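Local atomic coordinates of ESX-5 secretion-associated protein EspG5 (Mycobacterium marinum, PDB entry 6VJ5), a protein that acts in the cytoplasm as a specific chaperone for cognate PE/PPE proteins, preventing aggregation of PE/PPE dimers and being required for secretion of LipY and PE31/PPE18. Residues 43-46 and 47-50; 182-185 and 186-189. All coordinates share one frame; numbering follows the deposited sequence.

Contact 1: 43-46 and 47-50; sequences SNDW and LNEH
With CG set between its own backbone N and carbonyl carbon (chi1 71°), Trp-46 brings the root of its indole against Leu-47 N and one edge of the ring toward Ser-43 O, while Leu-47, whose CG stands beside the backbone N, sends CD2 over one face of that indole. Leu-47 CD2 sits 4.3 Å from the centroid of the six-membered ring of Trp-46, 18° off the normal, a CH-pi contact displaced toward the rim of the ring system. The other branch of Leu-47, CD1, runs alongside Asn-44 and comes within 3.5 Å of its CG; the amide there is held by Tyr-38 through ND2. Beneath these side chains the backbone makes a short 3-10 turn in the loop between helices 14-23 and 51-58, with i to i+3 bonds from Leu-47 N to Asn-44 O (3.2 Å) and from Asn-48 N to Asp-45 O (3.0 Å). The same spacing recurs in the side chains: Asn-48 ND2 donates to Asp-45 OD1 at 3.1 Å, reaching the anti side of the carboxylate, somewhat out of its plane, with carboxylate and amide turned 90° apart. Arg-57 binds the amide oxygen of Asn-48, tying the turn to helix 51-58, whose N-cap is His-50, its ND1 bonded to Gly-52 N. Leu-47 packs on Trp-18 and Ala-22 of helix 14-23, whereas the Trp-46 ring also stacks on a side chain of another protein's chain.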
ATOM      1  N   SER C  43      -2.776   7.532  12.237  1.00 81.74           N
ATOM      2  CA  SER C  43      -2.171   8.849  12.372  1.00 82.96           C
ATOM      3  C   SER C  43      -1.774   9.400  11.010  1.00 83.37           C
ATOM      4  O   SER C  43      -1.230   8.678  10.172  1.00 72.70           O
ATOM      5  CB  SER C  43      -0.941   8.795  13.289  1.00 79.05           C
ATOM      6  OG  SER C  43      -0.526  10.098  13.663  1.00 77.19           O
ATOM      7  N   ASN C  44      -2.052  10.687  10.807  1.00 90.51           N
ATOM      8  CA  ASN C  44      -1.559  11.439   9.663  1.00 79.34           C
ATOM      9  C   ASN C  44      -0.540  12.497  10.068  1.00 78.64           C
ATOM     10  O   ASN C  44      -0.233  13.386   9.266  1.00 86.48           O
ATOM     11  CB  ASN C  44      -2.728  12.094   8.919  1.00 80.01           C
ATOM     12  CG  ASN C  44      -3.316  11.194   7.835  1.00 72.35           C
ATOM     13  OD1 ASN C  44      -2.849  10.076   7.611  1.00 76.57           O
ATOM     14  ND2 ASN C  44      -4.349  11.683   7.159  1.00 66.53           N
ATOM     15  N   ASP C  45      -0.003  12.423  11.292  1.00 74.84           N
ATOM     16  CA  ASP C  45       0.958  13.414  11.767  1.00 85.02           C
ATOM     17  C   ASP C  45       2.338  13.238  11.136  1.00 80.87           C
ATOM     18  O   ASP C  45       3.109  14.202  11.083  1.00 68.29           O
ATOM     19  CB  ASP C  45       1.068  13.348  13.296  1.00 75.79           C
ATOM     20  CG  ASP C  45       1.889  14.494  13.877  1.00 87.02           C
ATOM     21  OD1 ASP C  45       2.237  15.435  13.124  1.00 87.98           O
ATOM     22  OD2 ASP C  45       2.195  14.453  15.088  1.00 85.24           O
ATOM     23  N   TRP C  46       2.669  12.033  10.662  1.00 75.31           N
ATOM     24  CA  TRP C  46       3.912  11.846   9.919  1.00 71.04           C
ATOM     25  C   TRP C  46       3.902  12.610   8.601  1.00 77.96           C
ATOM     26  O   TRP C  46       4.965  12.803   7.998  1.00 78.36           O
ATOM     27  CB  TRP C  46       4.170  10.357   9.665  1.00 68.99           C
ATOM     28  CG  TRP C  46       3.251   9.711   8.662  1.00 77.56           C
ATOM     29  CD1 TRP C  46       1.953   9.325   8.864  1.00 78.02           C
ATOM     30  CD2 TRP C  46       3.572   9.348   7.311  1.00 80.01           C
ATOM     31  NE1 TRP C  46       1.445   8.757   7.716  1.00 86.31           N
ATOM     32  CE2 TRP C  46       2.419   8.759   6.750  1.00 83.45           C
ATOM     33  CE3 TRP C  46       4.722   9.467   6.520  1.00 66.02           C
ATOM     34  CZ2 TRP C  46       2.382   8.293   5.434  1.00 78.85           C
ATOM     35  CZ3 TRP C  46       4.682   9.005   5.213  1.00 64.50           C
ATOM     36  CH2 TRP C  46       3.520   8.424   4.684  1.00 72.02           C
ATOM     37  N   LEU C  47       2.726  13.050   8.146  1.00 76.24           N
ATOM     38  CA  LEU C  47       2.656  13.933   6.988  1.00 75.42           C
ATOM     39  C   LEU C  47       3.304  15.282   7.279  1.00 78.16           C
ATOM     40  O   LEU C  47       3.897  15.891   6.379  1.00 75.33           O
ATOM     41  CB  LEU C  47       1.198  14.127   6.569  1.00 77.07           C
ATOM     42  CG  LEU C  47       0.423  12.852   6.240  1.00 87.56           C
ATOM     43  CD1 LEU C  47      -1.052  13.133   6.013  1.00 86.48           C
ATOM     44  CD2 LEU C  47       1.032  12.192   5.016  1.00 76.24           C
ATOM     45  N   ASN C  48       3.196  15.766   8.524  1.00 79.36           N
ATOM     46  CA  ASN C  48       3.785  17.050   8.897  1.00 74.01           C
ATOM     47  C   ASN C  48       5.299  17.075   8.714  1.00 75.53           C
ATOM     48  O   ASN C  48       5.897  18.159   8.711  1.00 72.52           O
ATOM     49  CB  ASN C  48       3.454  17.382  10.356  1.00 73.36           C
ATOM     50  CG  ASN C  48       2.202  18.227  10.499  1.00 84.68           C
ATOM     51  OD1 ASN C  48       1.892  19.044   9.636  1.00 86.18           O
ATOM     52  ND2 ASN C  48       1.484  18.040  11.602  1.00 85.43           N
ATOM     53  N   GLU C  49       5.934  15.909   8.587  1.00 78.26           N
ATOM     54  CA  GLU C  49       7.372  15.835   8.372  1.00 81.96           C
ATOM     55  C   GLU C  49       7.761  16.033   6.912  1.00 81.67           C
ATOM     56  O   GLU C  49       8.904  16.412   6.637  1.00 83.40           O
ATOM     57  CB  GLU C  49       7.898  14.486   8.878  1.00 77.91           C
ATOM     58  CG  GLU C  49       8.121  14.436  10.389  1.00 76.99           C
ATOM     59  CD  GLU C  49       8.024  13.034  10.974  1.00 80.15           C
ATOM     60  OE1 GLU C  49       7.970  12.049  10.204  1.00 76.46           O
ATOM     61  OE2 GLU C  49       7.994  12.922  12.220  1.00 87.33           O
ATOM     62  N   HIS C  50       6.849  15.796   5.977  1.00 78.03           N
ATOM     63  CA  HIS C  50       7.178  15.969   4.571  1.00 76.00           C
ATOM     64  C   HIS C  50       7.545  17.428   4.304  1.00 84.47           C
ATOM     65  O   HIS C  50       6.910  18.338   4.854  1.00 79.60           O
ATOM     66  CB  HIS C  50       5.998  15.551   3.692  1.00 83.71           C
ATOM     67  CG  HIS C  50       6.400  15.082   2.328  1.00 92.60           C
ATOM     68  ND1 HIS C  50       6.750  15.947   1.314  1.00 91.28           N
ATOM     69  CD2 HIS C  50       6.506  13.834   1.812  1.00 84.21           C
ATOM     70  CE1 HIS C  50       7.059  15.253   0.234  1.00 86.21           C
ATOM     71  NE2 HIS C  50       6.917  13.970   0.508  1.00 88.75           N
TER

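Contact 2: 182-185 and 186-189; sequences ATKS and WQES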
ATOM      1  N   ALA C 182      -7.666  -5.050 -39.796  1.00 52.15           N
ATOM      2  CA  ALA C 182      -6.979  -4.548 -40.985  1.00 44.66           C
ATOM      3  C   ALA C 182      -5.920  -3.517 -40.609  1.00 57.48           C
ATOM      4  O   ALA C 182      -4.860  -3.433 -41.241  1.00 48.91           O
ATOM      5  CB  ALA C 182      -7.986  -3.942 -41.964  1.00 52.65           C
ATOM      6  N   THR C 183      -6.200  -2.699 -39.596  1.00 50.91           N
ATOM      7  CA  THR C 183      -5.197  -1.750 -39.128  1.00 51.89           C
ATOM      8  C   THR C 183      -3.998  -2.472 -38.522  1.00 43.23           C
ATOM      9  O   THR C 183      -2.850  -2.064 -38.733  1.00 46.36           O
ATOM     10  CB  THR C 183      -5.816  -0.797 -38.107  1.00 37.23           C
ATOM     11  OG1 THR C 183      -6.939  -0.122 -38.686  1.00 45.86           O
ATOM     12  CG2 THR C 183      -4.796   0.224 -37.660  1.00 38.30           C
ATOM     13  N   LYS C 184      -4.237  -3.551 -37.777  1.00 46.99           N
ATOM     14  CA  LYS C 184      -3.130  -4.284 -37.168  1.00 49.35           C
ATOM     15  C   LYS C 184      -2.217  -4.881 -38.234  1.00 53.84           C
ATOM     16  O   LYS C 184      -0.989  -4.751 -38.158  1.00 50.01           O
ATOM     17  CB  LYS C 184      -3.679  -5.367 -36.236  1.00 47.30           C
ATOM     18  CG  LYS C 184      -2.624  -6.290 -35.635  1.00 50.00           C
ATOM     19  CD  LYS C 184      -1.533  -5.517 -34.920  1.00 54.55           C
ATOM     20  CE  LYS C 184      -2.079  -4.721 -33.750  1.00 46.19           C
ATOM     21  NZ  LYS C 184      -0.953  -4.192 -32.931  1.00 49.37           N
ATOM     22  N   SER C 185      -2.802  -5.526 -39.248  1.00 51.10           N
ATOM     23  CA  SER C 185      -2.002  -6.059 -40.347  1.00 53.92           C
ATOM     24  C   SER C 185      -1.235  -4.952 -41.062  1.00 55.78           C
ATOM     25  O   SER C 185      -0.056  -5.117 -41.392  1.00 55.29           O
ATOM     26  CB  SER C 185      -2.897  -6.800 -41.338  1.00 53.56           C
ATOM     27  OG  SER C 185      -3.621  -7.836 -40.701  1.00 58.88           O
ATOM     28  N   TRP C 186      -1.892  -3.819 -41.330  1.00 50.23           N
ATOM     29  CA  TRP C 186      -1.222  -2.736 -42.046  1.00 47.34           C
ATOM     30  C   TRP C 186      -0.030  -2.224 -41.253  1.00 49.81           C
ATOM     31  O   TRP C 186       1.046  -1.986 -41.815  1.00 50.47           O
ATOM     32  CB  TRP C 186      -2.205  -1.600 -42.321  1.00 44.52           C
ATOM     33  CG  TRP C 186      -1.721  -0.618 -43.344  1.00 55.20           C
ATOM     34  CD1 TRP C 186      -0.815  -0.847 -44.336  1.00 57.03           C
ATOM     35  CD2 TRP C 186      -2.115   0.752 -43.470  1.00 50.54           C
ATOM     36  NE1 TRP C 186      -0.620   0.294 -45.073  1.00 60.01           N
ATOM     37  CE2 TRP C 186      -1.407   1.292 -44.561  1.00 58.56           C
ATOM     38  CE3 TRP C 186      -3.000   1.574 -42.767  1.00 52.77           C
ATOM     39  CZ2 TRP C 186      -1.555   2.614 -44.964  1.00 53.13           C
ATOM     40  CZ3 TRP C 186      -3.148   2.886 -43.170  1.00 54.37           C
ATOM     41  CH2 TRP C 186      -2.430   3.394 -44.257  1.00 52.98           C
ATOM     42  N   GLN C 187      -0.206  -2.048 -39.944  1.00 57.52           N
ATOM     43  CA  GLN C 187       0.913  -1.710 -39.075  1.00 53.34           C
ATOM     44  C   GLN C 187       2.009  -2.763 -39.158  1.00 57.35           C
ATOM     45  O   GLN C 187       3.198  -2.430 -39.217  1.00 59.35           O
ATOM     46  CB  GLN C 187       0.411  -1.571 -37.638  1.00 52.97           C
ATOM     47  CG  GLN C 187       1.455  -1.228 -36.595  1.00 58.19           C
ATOM     48  CD  GLN C 187       0.928  -1.454 -35.186  1.00 53.89           C
ATOM     49  OE1 GLN C 187       0.313  -2.483 -34.902  1.00 50.39           O
ATOM     50  NE2 GLN C 187       1.146  -0.482 -34.302  1.00 46.60           N
ATOM     51  N   GLU C 188       1.625  -4.043 -39.157  1.00 59.54           N
ATOM     52  CA  GLU C 188       2.614  -5.115 -39.200  1.00 59.74           C
ATOM     53  C   GLU C 188       3.436  -5.065 -40.479  1.00 58.84           C
ATOM     54  O   GLU C 188       4.625  -5.399 -40.465  1.00 62.95           O
ATOM     55  CB  GLU C 188       1.916  -6.471 -39.050  1.00 57.17           C
ATOM     56  CG  GLU C 188       1.431  -6.745 -37.629  1.00 63.60           C
ATOM     57  CD  GLU C 188       0.591  -8.007 -37.502  1.00 68.54           C
ATOM     58  OE1 GLU C 188       0.179  -8.576 -38.538  1.00 69.63           O
ATOM     59  OE2 GLU C 188       0.340  -8.424 -36.352  1.00 72.05           O
ATOM     60  N   SER C 189       2.832  -4.642 -41.588  1.00 59.63           N
ATOM     61  CA  SER C 189       3.562  -4.489 -42.839  1.00 65.97           C
ATOM     62  C   SER C 189       4.432  -3.239 -42.862  1.00 62.30           C
ATOM     63  O   SER C 189       5.079  -2.973 -43.881  1.00 62.43           O
ATOM     64  CB  SER C 189       2.590  -4.447 -44.024  1.00 57.33           C
ATOM     65  OG  SER C 189       2.010  -3.161 -44.173  1.00 62.66           O
TER
HETATM   66  O   HOH W   1      -2.541  -8.929 -38.275  1.00 62.06           O
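Gln-187 OE1 receives Lys-184 NZ at 2.9 Å, and the ammonium lies in the plane of the amide carbonyl. The lysine reaches this oxygen, one turn further along helix 176-188, because CG of Lys-184 lies anti to the backbone N and the chain then bends twice (chi2 54°, chi3 62°); Lys-184 CE also passes 3.5 Å from Gln-187 OE1. NZ is held more strongly by a backbone group of another protein's chain, which places this amine at an interface. Glu-188 approaches the same lysine from further along the helix, but its carboxylate meets the aliphatic part: Glu-188 OE2 lies 3.7 Å from Lys-184 CG, and 5.6 Å separates it from Lys-184 NZ, too far for a salt bridge. The other oxygen, Glu-188 OE1, accepts from a water at 2.8 Å, and that water is 2.9 Å from Ser-185 OG, bridging residues three apart; the serine hydroxyl is also bonded to Glu-181 O. Successive i to i+4 bonds, such as Gln-187 N to Thr-183 O at 2.9 Å, carry the helix to its C-terminal end. There Ser-189 OG turns back and donates to Trp-186 O at 2.8 Å. Trp-186 leads to the buried side, packing on Leu-199 and Val-209, with NE1 bonded to Asn-192 O. The chemistry thus divides the helix: an indole fixed against the fold, and a lysine whose amine, shared between Gln-187 and the partner chain, probably has its charge only partly offset by nearby Glu-188.

Contact 1 (43-46 with 47-50) comes first along the chain and closes long before contact 2 (182-185 with 186-189) opens. Their centres are 52 Å apart, their nearest atoms about 38 Å, and they lie on opposite sides of the chain's centre. Between them spreads the ten-strand antiparallel sheet, bounded by strands 10-13 and 172-175. Each contact belongs near one of these borders: contact 1 in the loop beyond helix 14-23, which follows strand 10-13, contact 2 on helix 176-188, which follows strand 172-175. Both belong to the part of the chain characteristic of the EspG family, and both come within reach of the chain of another protein, so EspG5 is contacted at two well-separated places.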